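Local coordinates for ABC transporter, substrate binding protein (Agrobacterium tumefaciens, PDB 3C9H), which probably captures a solute in the periplasm and hands it to an ABC transporter for uptake, and binds a magnesium ion, at residues 80-85 with 105-110; 114-119 with 128-133; 197-202 with 345-350; 296-301 with 308-313. All blocks are in the same frame, centred on the assembly; numbering follows the deposited sequence.

Interactions 1 and 2 are neighbours, their centres about 21 Å apart, and meet where Ala-108 CB packs on Thr-128 CG2 at 3.5 Å. Strands 108-109 and 129-131 both pair with strand 258-268. Interaction 2 in turn touches interaction 4, centre to centre about 16 Å, through Thr-133 CG2 and Ile-299 CG2, 3.4 Å apart. Interaction 3 stands apart, across the chain's centre from interactions 2 and 4: its centre is about 32 to 35 Å from those of the others, and it brings the C-terminal helix 338-353 onto helix 198-207. Magnesium is bound by Ser-41 and Asp-43; the Leu-132 side chain of interaction 2 is about 11 Å from that of Ser-41.

Interaction 1: residues 80-85 with 105-110; sequences ETDAGK and DGYAQR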
loop_
_atom_site.group_PDB
_atom_site.type_symbol
_atom_site.label_atom_id
_atom_site.label_comp_id
_atom_site.label_asym_id
_atom_site.label_seq_id
_atom_site.Cartn_x
_atom_site.Cartn_y
_atom_site.Cartn_z
ATOM N N GLU A 80 -9.174 17.219 -11.320
ATOM C CA GLU A 80 -9.598 17.006 -12.688
ATOM C C GLU A 80 -11.115 16.909 -12.787
ATOM O O GLU A 80 -11.717 17.537 -13.645
ATOM C CB GLU A 80 -8.925 15.777 -13.308
ATOM C CG GLU A 80 -7.439 16.018 -13.588
ATOM C CD GLU A 80 -6.639 14.770 -13.977
ATOM O OE1 GLU A 80 -7.118 13.621 -13.802
ATOM O OE2 GLU A 80 -5.489 14.951 -14.465
ATOM N N THR A 81 -11.725 16.154 -11.885
ATOM C CA THR A 81 -13.163 15.999 -11.877
ATOM C C THR A 81 -13.824 17.363 -11.628
ATOM O O THR A 81 -14.704 17.753 -12.377
ATOM C CB THR A 81 -13.635 14.983 -10.815
ATOM O OG1 THR A 81 -13.009 13.710 -11.055
ATOM C CG2 THR A 81 -15.175 14.808 -10.881
ATOM N N ASP A 82 -13.370 18.084 -10.612
ATOM C CA ASP A 82 -13.942 19.387 -10.257
ATOM C C ASP A 82 -13.841 20.380 -11.425
ATOM O O ASP A 82 -14.726 21.237 -11.607
ATOM C CB ASP A 82 -13.248 19.987 -9.025
ATOM C CG ASP A 82 -13.654 19.319 -7.705
ATOM O OD1 ASP A 82 -14.589 18.481 -7.658
ATOM O OD2 ASP A 82 -13.007 19.641 -6.689
ATOM N N ALA A 83 -12.767 20.273 -12.188
ATOM C CA ALA A 83 -12.507 21.133 -13.349
ATOM C C ALA A 83 -13.404 20.863 -14.565
ATOM O O ALA A 83 -13.344 21.593 -15.548
ATOM C CB ALA A 83 -11.043 21.016 -13.751
ATOM N N GLY A 84 -14.226 19.821 -14.513
ATOM C CA GLY A 84 -15.069 19.438 -15.635
ATOM C C GLY A 84 -14.310 18.656 -16.687
ATOM O O GLY A 84 -14.802 18.455 -17.808
ATOM N N LYS A 85 -13.105 18.215 -16.338
ATOM C CA LYS A 85 -12.267 17.447 -17.252
ATOM C C LYS A 85 -12.469 15.953 -17.049
ATOM O O LYS A 85 -13.049 15.509 -16.059
ATOM C CB LYS A 85 -10.795 17.765 -17.011
ATOM C CG LYS A 85 -10.386 19.179 -17.332
ATOM C CD LYS A 85 -8.897 19.380 -17.057
ATOM C CE LYS A 85 -8.573 19.534 -15.553
ATOM N NZ LYS A 85 -7.129 19.295 -15.208
ATOM N N ASP A 105 -17.664 10.694 -1.740
ATOM C CA ASP A 105 -17.934 12.074 -2.144
ATOM C C ASP A 105 -18.387 12.190 -3.587
ATOM O O ASP A 105 -18.541 13.300 -4.100
ATOM C CB ASP A 105 -16.708 12.965 -1.927
ATOM C CG ASP A 105 -16.382 13.176 -0.469
ATOM O OD1 ASP A 105 -17.256 12.928 0.374
ATOM O OD2 ASP A 105 -15.253 13.616 -0.151
ATOM N N GLY A 106 -18.607 11.057 -4.251
ATOM C CA GLY A 106 -19.146 11.083 -5.601
ATOM C C GLY A 106 -18.133 11.052 -6.733
ATOM O O GLY A 106 -18.522 11.183 -7.890
ATOM N N TYR A 107 -16.849 10.855 -6.404
ATOM C CA TYR A 107 -15.781 10.834 -7.395
ATOM C C TYR A 107 -15.554 9.463 -8.053
ATOM O O TYR A 107 -14.775 9.357 -9.001
ATOM C CB TYR A 107 -14.465 11.384 -6.787
ATOM C CG TYR A 107 -14.539 12.863 -6.479
ATOM C CD1 TYR A 107 -14.178 13.818 -7.429
ATOM C CD2 TYR A 107 -15.004 13.310 -5.248
ATOM C CE1 TYR A 107 -14.281 15.184 -7.159
ATOM C CE2 TYR A 107 -15.098 14.682 -4.954
ATOM C CZ TYR A 107 -14.744 15.610 -5.916
ATOM O OH TYR A 107 -14.839 16.947 -5.625
ATOM N N ALA A 108 -16.243 8.432 -7.564
ATOM C CA ALA A 108 -16.230 7.119 -8.173
ATOM C C ALA A 108 -17.587 6.837 -8.828
ATOM O O ALA A 108 -18.562 7.590 -8.651
ATOM C CB ALA A 108 -15.891 6.055 -7.133
ATOM N N GLN A 109 -17.640 5.758 -9.604
ATOM C CA GLN A 109 -18.900 5.243 -10.118
ATOM C C GLN A 109 -18.953 3.727 -9.877
ATOM O O GLN A 109 -17.920 3.067 -9.783
ATOM C CB GLN A 109 -19.089 5.592 -11.601
ATOM C CG GLN A 109 -18.004 5.081 -12.538
ATOM C CD GLN A 109 -18.315 5.402 -13.987
ATOM O OE1 GLN A 109 -19.211 4.814 -14.567
ATOM N NE2 GLN A 109 -17.581 6.342 -14.571
ATOM N N ARG A 110 -20.173 3.210 -9.761
ATOM C CA ARG A 110 -20.421 1.823 -9.440
ATOM C C ARG A 110 -19.936 0.935 -10.569
ATOM O O ARG A 110 -20.068 1.268 -11.766
ATOM C CB ARG A 110 -21.929 1.613 -9.180
ATOM C CG ARG A 110 -22.326 0.249 -8.702
ATOM C CD ARG A 110 -23.864 0.173 -8.439
ATOM N NE ARG A 110 -24.271 -1.079 -7.787
ATOM C CZ ARG A 110 -24.499 -1.220 -6.483
ATOM N NH1 ARG A 110 -24.358 -0.198 -5.632
ATOM N NH2 ARG A 110 -24.870 -2.400 -6.019
HETATM O O HOH W 1 -14.098 11.247 -10.992
#
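Tyr-107 swings its ring to the side of its own backbone N, with CG anti to the carbonyl carbon (chi1 -68°), and the phenol thereby reaches the last turn of helix 70-82. Asp-82 makes the matching choice, chi1 -75°, which turns its carboxylate toward the incoming hydroxyl. Tyr-107 OH donates a hydrogen bond of 2.6 Å to Asp-82 OD1, entering on the syn lone pair, the side that faces OD2. Carboxylate and ring are not coplanar; their planes stand 57° apart.

Thr-81 supplies the apolar half of the contact. Its CB lies 3.6 Å from Tyr-107 CD1, close to the ring plane, and its methyl CG2 is 3.7 Å from the same carbon, so the threonine borders the edge of the ring and covers neither face. Its hydroxyl is bonded back to the carbonyl of Ile-77 one turn earlier. A water also donates to it, at 2.7 Å from Thr-81 OG1, and gives its other proton to Tyr-107 O at 2.8 Å. Ring, hydroxyl and water thus tie the helix end to the backbone as well as the side chain of Tyr-107.

This is a surface contact, joining the C-terminal end of one helix to the turn that follows another. Helix 70-82 closes in a Schellman motif, with Gly-84 at positive phi. Across from it, the chain leaves helix 96-104 through Gly-106, Tyr-107 packs on Leu-102 of that helix, and the segment continues into strand 108-109, antiparallel to strand 258-268.

Interaction 2: residues 114-119 with 128-133; sequences AMSARW and TAYALT
Trp-119 NE1 donates to the carbonyl oxygen of Ala-131 over 3.0 Å, with an N-H...O angle of 155°. The acceptor lies almost exactly in the indole plane, although the donor is somewhat tilted from the carbonyl plane. A second bond joins Ser-116 OG to Tyr-130 OH at 2.8 Å, the serine donating. The phenol also bonds to the carbonyl of Ser-111, and Ser-116 OG receives the backbone N-H of Leu-113, so both hydroxyls are held by the chain just before 114-119.

Between these two bonds the rings pack edge-to-face. The edge of Tyr-130 points toward the face of the Trp-119 five-membered ring, with the planes at 84° and the centroids 5.7 Å apart. Trp-119 extends its indole from the end of the type I turn 116-119 to strand 129-131, its CG placed opposite the backbone N (chi1 -156°). Beside the N-H, on the six-membered ring, Trp-119 CZ2 meets Leu-132 CD2 at 3.8 Å. Met-285 of helix 274-285 packs against Trp-119, Tyr-130 and Leu-132.

The polar groups of this buried aromatic cluster are therefore paired, and the indole N-H satisfies a strand carbonyl while fixing the rotation of its ring.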
loop_
_atom_site.group_PDB
_atom_site.type_symbol
_atom_site.label_atom_id
_atom_site.label_comp_id
_atom_site.label_asym_id
_atom_site.label_seq_id
_atom_site.Cartn_x
_atom_site.Cartn_y
_atom_site.Cartn_z
ATOM N N ALA A 114 -18.759 -9.259 -12.864
ATOM C CA ALA A 114 -18.806 -10.724 -12.749
ATOM C C ALA A 114 -18.555 -11.223 -11.333
ATOM O O ALA A 114 -19.358 -11.942 -10.786
ATOM C CB ALA A 114 -17.754 -11.328 -13.703
ATOM N N MET A 115 -17.428 -10.828 -10.747
ATOM C CA MET A 115 -17.084 -11.287 -9.400
ATOM C C MET A 115 -17.657 -10.434 -8.252
ATOM O O MET A 115 -17.349 -10.703 -7.091
ATOM C CB MET A 115 -15.558 -11.407 -9.263
ATOM C CG MET A 115 -14.939 -12.619 -9.977
ATOM S SD MET A 115 -15.447 -14.194 -9.218
ATOM C CE MET A 115 -14.993 -13.932 -7.455
ATOM N N SER A 116 -18.489 -9.429 -8.550
ATOM C CA SER A 116 -18.943 -8.492 -7.510
ATOM C C SER A 116 -19.679 -9.150 -6.342
ATOM O O SER A 116 -19.307 -8.974 -5.183
ATOM C CB SER A 116 -19.809 -7.376 -8.102
ATOM O OG SER A 116 -19.056 -6.557 -8.968
ATOM N N ALA A 117 -20.719 -9.917 -6.648
ATOM C CA ALA A 117 -21.555 -10.492 -5.594
ATOM C C ALA A 117 -20.774 -11.482 -4.703
ATOM O O ALA A 117 -21.025 -11.562 -3.514
ATOM C CB ALA A 117 -22.783 -11.157 -6.201
ATOM N N ARG A 118 -19.822 -12.205 -5.282
ATOM C CA ARG A 118 -19.022 -13.184 -4.536
ATOM C C ARG A 118 -17.717 -12.654 -3.939
ATOM O O ARG A 118 -16.996 -13.396 -3.263
ATOM C CB ARG A 118 -18.733 -14.365 -5.439
ATOM C CG ARG A 118 -19.999 -15.179 -5.635
ATOM C CD ARG A 118 -19.701 -16.500 -6.144
ATOM N NE ARG A 118 -19.653 -16.465 -7.576
ATOM C CZ ARG A 118 -20.572 -17.003 -8.385
ATOM N NH1 ARG A 118 -21.635 -17.645 -7.923
ATOM N NH2 ARG A 118 -20.411 -16.896 -9.687
ATOM N N TRP A 119 -17.423 -11.379 -4.183
ATOM C CA TRP A 119 -16.226 -10.746 -3.631
ATOM C C TRP A 119 -16.395 -10.688 -2.123
ATOM O O TRP A 119 -17.492 -10.415 -1.652
ATOM C CB TRP A 119 -16.028 -9.342 -4.210
ATOM C CG TRP A 119 -14.575 -8.928 -4.132
ATOM C CD1 TRP A 119 -14.046 -7.974 -3.350
ATOM C CD2 TRP A 119 -13.497 -9.521 -4.846
ATOM N NE1 TRP A 119 -12.677 -7.914 -3.525
ATOM C CE2 TRP A 119 -12.316 -8.850 -4.457
ATOM C CE3 TRP A 119 -13.408 -10.539 -5.791
ATOM C CZ2 TRP A 119 -11.076 -9.188 -4.961
ATOM C CZ3 TRP A 119 -12.162 -10.867 -6.300
ATOM C CH2 TRP A 119 -11.023 -10.194 -5.895
ATOM N N THR A 128 -18.403 -0.492 -5.731
ATOM C CA THR A 128 -17.765 0.729 -6.216
ATOM C C THR A 128 -16.253 0.751 -5.948
ATOM O O THR A 128 -15.471 0.930 -6.879
ATOM C CB THR A 128 -18.439 1.984 -5.590
ATOM O OG1 THR A 128 -19.817 2.005 -5.972
ATOM C CG2 THR A 128 -17.784 3.285 -6.115
ATOM N N ALA A 129 -15.875 0.606 -4.671
ATOM C CA ALA A 129 -14.498 0.445 -4.207
ATOM C C ALA A 129 -14.255 -0.993 -3.742
ATOM O O ALA A 129 -14.994 -1.532 -2.874
ATOM C CB ALA A 129 -14.229 1.394 -3.050
ATOM N N TYR A 130 -13.247 -1.624 -4.328
ATOM C CA TYR A 130 -12.905 -3.002 -4.037
ATOM C C TYR A 130 -11.488 -3.129 -3.509
ATOM O O TYR A 130 -10.531 -2.658 -4.145
ATOM C CB TYR A 130 -13.004 -3.836 -5.312
ATOM C CG TYR A 130 -14.382 -3.914 -5.941
ATOM C CD1 TYR A 130 -15.233 -4.944 -5.612
ATOM C CD2 TYR A 130 -14.811 -2.986 -6.905
ATOM C CE1 TYR A 130 -16.507 -5.061 -6.192
ATOM C CE2 TYR A 130 -16.086 -3.092 -7.487
ATOM C CZ TYR A 130 -16.919 -4.136 -7.125
ATOM O OH TYR A 130 -18.149 -4.286 -7.680
ATOM N N ALA A 131 -11.347 -3.806 -2.385
ATOM C CA ALA A 131 -10.048 -4.162 -1.833
ATOM C C ALA A 131 -9.544 -5.355 -2.605
ATOM O O ALA A 131 -10.249 -6.375 -2.705
ATOM C CB ALA A 131 -10.173 -4.548 -0.346
ATOM N N LEU A 132 -8.330 -5.281 -3.121
ATOM C CA LEU A 132 -7.832 -6.317 -4.060
ATOM C C LEU A 132 -6.616 -7.136 -3.633
ATOM O O LEU A 132 -6.274 -8.122 -4.308
ATOM C CB LEU A 132 -7.550 -5.672 -5.430
ATOM C CG LEU A 132 -8.761 -4.976 -6.063
ATOM C CD1 LEU A 132 -8.319 -4.089 -7.267
ATOM C CD2 LEU A 132 -9.802 -6.008 -6.487
ATOM N N THR A 133 -5.949 -6.708 -2.554
ATOM C CA THR A 133 -4.731 -7.324 -2.062
ATOM C C THR A 133 -4.815 -7.388 -0.538
ATOM O O THR A 133 -5.706 -6.795 0.067
ATOM C CB THR A 133 -3.487 -6.476 -2.420
ATOM O OG1 THR A 133 -3.499 -5.247 -1.660
ATOM C CG2 THR A 133 -3.428 -6.175 -3.938
#

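Interaction 3: residues 197-202 with 345-350; sequences DIWSVI and IERWNE
The guanidinium of Arg-347 lies flat over the indole of Trp-199, the two planes only 26° apart. Its CZ sits 3.9 Å from the centroid of the five-membered ring, 29° off the normal, a cation-pi contact over the face. The aliphatic stem follows the same face: the chain is extended from CG to NE, so CG rests on the six-membered ring as a CH-pi contact while the charged end reaches the pyrrole half. Trp-199 NE1 and Arg-347 NH1, 3.4 Å apart, are both donors, and stacking rather than a hydrogen bond brings them together. On the opposite face of the indole lies CG2 of Ile-198, from the same helix.

These side chains line the packing of helix 198-207 against the C-terminal helix 338-353 in this periplasmic-binding-protein fold; the local axes approach to 10.4 Å at an angle of 51°. Gln-192 of helix 183-194 touches both Trp-199 and Arg-347.

Trp-348 meets the indole of Trp-199 through CA and CB rather than its ring: Trp-199 CZ3 comes edge-on to within 3.7 Å of Trp-348 CA. Ile-202 CG2 touches the ring at Trp-348 CD1, 3.9 Å away, the side chains crossing at about a right angle.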
loop_
_atom_site.group_PDB
_atom_site.type_symbol
_atom_site.label_atom_id
_atom_site.label_comp_id
_atom_site.label_asym_id
_atom_site.label_seq_id
_atom_site.Cartn_x
_atom_site.Cartn_y
_atom_site.Cartn_z
ATOM N N ASP A 197 0.288 3.154 23.372
ATOM C CA ASP A 197 1.596 3.800 23.494
ATOM C C ASP A 197 2.440 3.737 22.203
ATOM O O ASP A 197 3.661 3.508 22.250
ATOM C CB ASP A 197 2.364 3.183 24.671
ATOM C CG ASP A 197 3.485 4.074 25.172
ATOM O OD1 ASP A 197 3.367 5.309 25.030
ATOM O OD2 ASP A 197 4.489 3.545 25.705
ATOM N N ILE A 198 1.804 3.961 21.050
ATOM C CA ILE A 198 2.559 4.125 19.809
ATOM C C ILE A 198 3.458 5.350 19.887
ATOM O O ILE A 198 4.496 5.415 19.223
ATOM C CB ILE A 198 1.632 4.244 18.540
ATOM C CG1 ILE A 198 2.462 4.202 17.249
ATOM C CG2 ILE A 198 0.814 5.519 18.567
ATOM C CD1 ILE A 198 3.364 2.989 17.113
ATOM N N TRP A 199 3.061 6.326 20.701
ATOM C CA TRP A 199 3.802 7.581 20.779
ATOM C C TRP A 199 5.184 7.410 21.409
ATOM O O TRP A 199 6.122 8.106 21.037
ATOM C CB TRP A 199 2.960 8.653 21.491
ATOM C CG TRP A 199 1.686 8.840 20.749
ATOM C CD1 TRP A 199 0.449 8.390 21.098
ATOM C CD2 TRP A 199 1.550 9.446 19.471
ATOM N NE1 TRP A 199 -0.461 8.716 20.125
ATOM C CE2 TRP A 199 0.192 9.367 19.113
ATOM C CE3 TRP A 199 2.449 10.060 18.592
ATOM C CZ2 TRP A 199 -0.292 9.877 17.914
ATOM C CZ3 TRP A 199 1.970 10.571 17.413
ATOM C CH2 TRP A 199 0.607 10.474 17.081
ATOM N N SER A 200 5.318 6.459 22.323
ATOM C CA SER A 200 6.650 6.103 22.828
ATOM C C SER A 200 7.547 5.592 21.686
ATOM O O SER A 200 8.744 5.920 21.635
ATOM C CB SER A 200 6.561 5.080 23.967
ATOM O OG SER A 200 5.999 3.854 23.515
ATOM N N VAL A 201 6.967 4.810 20.773
ATOM C CA VAL A 201 7.696 4.358 19.581
ATOM C C VAL A 201 8.097 5.547 18.696
ATOM O O VAL A 201 9.253 5.666 18.319
ATOM C CB VAL A 201 6.891 3.326 18.737
ATOM C CG1 VAL A 201 7.688 2.896 17.475
ATOM C CG2 VAL A 201 6.509 2.100 19.586
ATOM N N ILE A 202 7.149 6.432 18.391
ATOM C CA ILE A 202 7.434 7.598 17.546
ATOM C C ILE A 202 8.508 8.479 18.189
ATOM O O ILE A 202 9.465 8.908 17.535
ATOM C CB ILE A 202 6.142 8.433 17.256
ATOM C CG1 ILE A 202 5.065 7.558 16.611
ATOM C CG2 ILE A 202 6.443 9.607 16.335
ATOM C CD1 ILE A 202 5.615 6.641 15.520
ATOM N N ILE A 345 -1.326 14.287 12.258
ATOM C CA ILE A 345 -0.091 14.633 11.580
ATOM C C ILE A 345 0.742 15.653 12.384
ATOM O O ILE A 345 1.970 15.541 12.464
ATOM C CB ILE A 345 -0.366 15.108 10.119
ATOM C CG1 ILE A 345 -0.802 13.914 9.252
ATOM C CG2 ILE A 345 0.866 15.752 9.523
ATOM C CD1 ILE A 345 -1.144 14.242 7.768
ATOM N N GLU A 346 0.093 16.634 12.999
ATOM C CA GLU A 346 0.849 17.593 13.790
ATOM C C GLU A 346 1.335 16.981 15.120
ATOM O O GLU A 346 2.421 17.305 15.587
ATOM C CB GLU A 346 0.091 18.926 13.969
ATOM C CG GLU A 346 -1.195 18.909 14.789
ATOM C CD GLU A 346 -1.792 20.329 14.962
ATOM O OE1 GLU A 346 -1.043 21.333 14.777
ATOM O OE2 GLU A 346 -3.004 20.442 15.282
ATOM N N ARG A 347 0.554 16.091 15.712
ATOM C CA ARG A 347 1.013 15.300 16.862
ATOM C C ARG A 347 2.256 14.416 16.540
ATOM O O ARG A 347 3.192 14.298 17.330
ATOM C CB ARG A 347 -0.141 14.429 17.345
ATOM C CG ARG A 347 0.097 13.759 18.676
ATOM C CD ARG A 347 -1.194 13.201 19.270
ATOM N NE ARG A 347 -0.975 12.670 20.621
ATOM C CZ ARG A 347 -1.726 11.745 21.216
ATOM N NH1 ARG A 347 -2.767 11.197 20.600
ATOM N NH2 ARG A 347 -1.417 11.350 22.440
ATOM N N TRP A 348 2.248 13.796 15.368
ATOM C CA TRP A 348 3.355 12.965 14.922
ATOM C C TRP A 348 4.633 13.792 14.743
ATOM O O TRP A 348 5.698 13.381 15.178
ATOM C CB TRP A 348 2.917 12.267 13.640
ATOM C CG TRP A 348 3.886 11.358 12.991
ATOM C CD1 TRP A 348 4.095 10.019 13.260
ATOM C CD2 TRP A 348 4.725 11.683 11.900
ATOM N NE1 TRP A 348 5.041 9.506 12.393
ATOM C CE2 TRP A 348 5.437 10.507 11.546
ATOM C CE3 TRP A 348 4.951 12.856 11.175
ATOM C CZ2 TRP A 348 6.360 10.484 10.514
ATOM C CZ3 TRP A 348 5.861 12.825 10.160
ATOM C CH2 TRP A 348 6.554 11.644 9.828
ATOM N N ASN A 349 4.519 14.971 14.137
ATOM C CA ASN A 349 5.654 15.898 14.023
ATOM C C ASN A 349 6.134 16.365 15.388
ATOM O O ASN A 349 7.316 16.557 15.594
ATOM C CB ASN A 349 5.280 17.130 13.194
ATOM C CG ASN A 349 5.168 16.831 11.724
ATOM O OD1 ASN A 349 4.164 17.173 11.087
ATOM N ND2 ASN A 349 6.187 16.179 11.164
ATOM N N GLU A 350 5.192 16.543 16.305
ATOM C CA GLU A 350 5.463 16.976 17.677
ATOM C C GLU A 350 6.250 15.911 18.450
ATOM O O GLU A 350 7.197 16.242 19.158
ATOM C CB GLU A 350 4.119 17.366 18.341
ATOM C CG GLU A 350 3.935 17.206 19.852
ATOM C CD GLU A 350 2.465 17.515 20.292
ATOM O OE1 GLU A 350 1.753 18.284 19.590
ATOM O OE2 GLU A 350 2.012 16.973 21.326
#

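Interaction 4: residues 296-301 with 308-313; sequences QLQIPA and GENTAN
Asn-310, Ala-301 and Pro-300 bury the most surface here, and they meet chiefly through their backbones. Ala-301 N donates to Asn-310 O over 3.1 Å at a nearly straight 167°, but it approaches from above the carbonyl plane, 41° out of it. The same oxygen receives a CA-H...O contact from Pro-300 CA at 3.3 Å. Asn-310 is the centre of an inverse gamma turn, and its backbone also lies against the proline ring, with Pro-300 CB 3.7 Å from Asn-310 C.

The other side of the exchange uses the carbonyl of Ala-301. Ala-312 N donates to Ala-301 O over 2.8 Å. Thr-311 CA adds a longer contact to this oxygen. Together the two hydrogen bonds make a single beta bridge between Ala-301 and Thr-311.

Thr-311 is the N-cap of helix 312-319: its side chain caps a backbone N-H in the first turn, and OG1 also donates to Gly-308 O at 2.9 Å and bonds to the hydroxyl of Thr-314. The bridge pinches off residues 302-310 as a loop within the connection from helix 287-296 to helix 312-319, with Ala-301 packed on Gln-290 and Asn-310 on Ala-294.

Chemically, the contact gives Ala-301 O a helix N-H as its partner: first-turn amides have no carbonyl within the helix to bond to, and the loop before it supplies one here.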
loop_
_atom_site.group_PDB
_atom_site.type_symbol
_atom_site.label_atom_id
_atom_site.label_comp_id
_atom_site.label_asym_id
_atom_site.label_seq_id
_atom_site.Cartn_x
_atom_site.Cartn_y
_atom_site.Cartn_z
ATOM N N GLN A 296 3.471 -14.223 -8.568
ATOM C CA GLN A 296 4.557 -13.488 -9.209
ATOM C C GLN A 296 5.022 -12.284 -8.424
ATOM O O GLN A 296 6.232 -12.049 -8.349
ATOM C CB GLN A 296 4.194 -13.077 -10.634
ATOM C CG GLN A 296 4.168 -14.258 -11.583
ATOM C CD GLN A 296 3.862 -13.867 -13.025
ATOM O OE1 GLN A 296 4.429 -12.918 -13.566
ATOM N NE2 GLN A 296 2.971 -14.622 -13.658
ATOM N N LEU A 297 4.096 -11.530 -7.827
ATOM C CA LEU A 297 4.438 -10.232 -7.247
ATOM C C LEU A 297 4.559 -10.252 -5.727
ATOM O O LEU A 297 4.753 -9.201 -5.114
ATOM C CB LEU A 297 3.395 -9.167 -7.664
ATOM C CG LEU A 297 2.869 -9.147 -9.108
ATOM C CD1 LEU A 297 1.929 -7.966 -9.328
ATOM C CD2 LEU A 297 4.022 -9.131 -10.097
ATOM N N GLN A 298 4.411 -11.422 -5.099
ATOM C CA GLN A 298 4.439 -11.503 -3.635
ATOM C C GLN A 298 3.401 -10.577 -2.994
ATOM O O GLN A 298 3.617 -10.040 -1.916
ATOM C CB GLN A 298 5.839 -11.138 -3.108
ATOM C CG GLN A 298 6.938 -12.084 -3.528
ATOM C CD GLN A 298 7.063 -13.228 -2.566
ATOM O OE1 GLN A 298 6.062 -13.837 -2.161
ATOM N NE2 GLN A 298 8.286 -13.529 -2.178
ATOM N N ILE A 299 2.266 -10.392 -3.680
ATOM C CA ILE A 299 1.170 -9.597 -3.171
ATOM C C ILE A 299 0.010 -10.573 -2.886
ATOM O O ILE A 299 -0.553 -11.165 -3.826
ATOM C CB ILE A 299 0.745 -8.554 -4.177
ATOM C CG1 ILE A 299 1.902 -7.565 -4.411
ATOM C CG2 ILE A 299 -0.541 -7.867 -3.687
ATOM C CD1 ILE A 299 1.596 -6.504 -5.460
ATOM N N PRO A 300 -0.275 -10.825 -1.603
ATOM C CA PRO A 300 -1.312 -11.808 -1.309
ATOM C C PRO A 300 -2.718 -11.443 -1.822
ATOM O O PRO A 300 -3.141 -10.278 -1.748
ATOM C CB PRO A 300 -1.246 -11.938 0.218
ATOM C CG PRO A 300 0.178 -11.503 0.568
ATOM C CD PRO A 300 0.406 -10.368 -0.374
ATOM N N ALA A 301 -3.383 -12.451 -2.369
ATOM C CA ALA A 301 -4.660 -12.318 -3.070
ATOM C C ALA A 301 -5.849 -12.301 -2.097
ATOM O O ALA A 301 -5.794 -12.888 -1.005
ATOM C CB ALA A 301 -4.824 -13.478 -4.085
ATOM N N GLY A 308 -3.553 -21.065 -1.724
ATOM C CA GLY A 308 -2.105 -21.072 -1.509
ATOM C C GLY A 308 -1.698 -20.174 -0.363
ATOM O O GLY A 308 -2.548 -19.617 0.332
ATOM N N GLU A 309 -0.392 -20.030 -0.160
ATOM C CA GLU A 309 0.108 -19.336 1.030
ATOM C C GLU A 309 -0.009 -17.813 0.905
ATOM O O GLU A 309 -0.273 -17.123 1.896
ATOM C CB GLU A 309 1.537 -19.789 1.367
ATOM C CG GLU A 309 2.637 -19.187 0.540
ATOM C CD GLU A 309 4.036 -19.539 1.082
ATOM O OE1 GLU A 309 4.272 -20.717 1.459
ATOM O OE2 GLU A 309 4.899 -18.633 1.124
ATOM N N ASN A 310 0.156 -17.294 -0.315
ATOM C CA ASN A 310 0.005 -15.853 -0.555
ATOM C C ASN A 310 -1.466 -15.522 -0.814
ATOM O O ASN A 310 -1.835 -15.053 -1.892
ATOM C CB ASN A 310 0.888 -15.369 -1.722
ATOM C CG ASN A 310 2.285 -15.012 -1.294
ATOM O OD1 ASN A 310 3.177 -14.855 -2.141
ATOM N ND2 ASN A 310 2.504 -14.887 0.008
ATOM N N THR A 311 -2.299 -15.786 0.190
ATOM C CA THR A 311 -3.706 -15.420 0.150
ATOM C C THR A 311 -4.123 -14.872 1.509
ATOM O O THR A 311 -3.535 -15.232 2.533
ATOM C CB THR A 311 -4.587 -16.620 -0.244
ATOM O OG1 THR A 311 -4.530 -17.619 0.789
ATOM C CG2 THR A 311 -4.122 -17.212 -1.578
ATOM N N ALA A 312 -5.133 -14.004 1.519
ATOM C CA ALA A 312 -5.692 -13.500 2.773
ATOM C C ALA A 312 -6.215 -14.638 3.667
ATOM O O ALA A 312 -5.961 -14.639 4.871
ATOM C CB ALA A 312 -6.790 -12.473 2.520
ATOM N N ASN A 313 -6.914 -15.613 3.081
ATOM C CA ASN A 313 -7.418 -16.775 3.850
ATOM C C ASN A 313 -6.312 -17.503 4.622
ATOM O O ASN A 313 -6.414 -17.694 5.840
ATOM C CB ASN A 313 -8.160 -17.763 2.924
ATOM C CG ASN A 313 -8.879 -18.872 3.696
ATOM O OD1 ASN A 313 -9.633 -18.595 4.648
ATOM N ND2 ASN A 313 -8.676 -20.137 3.275
#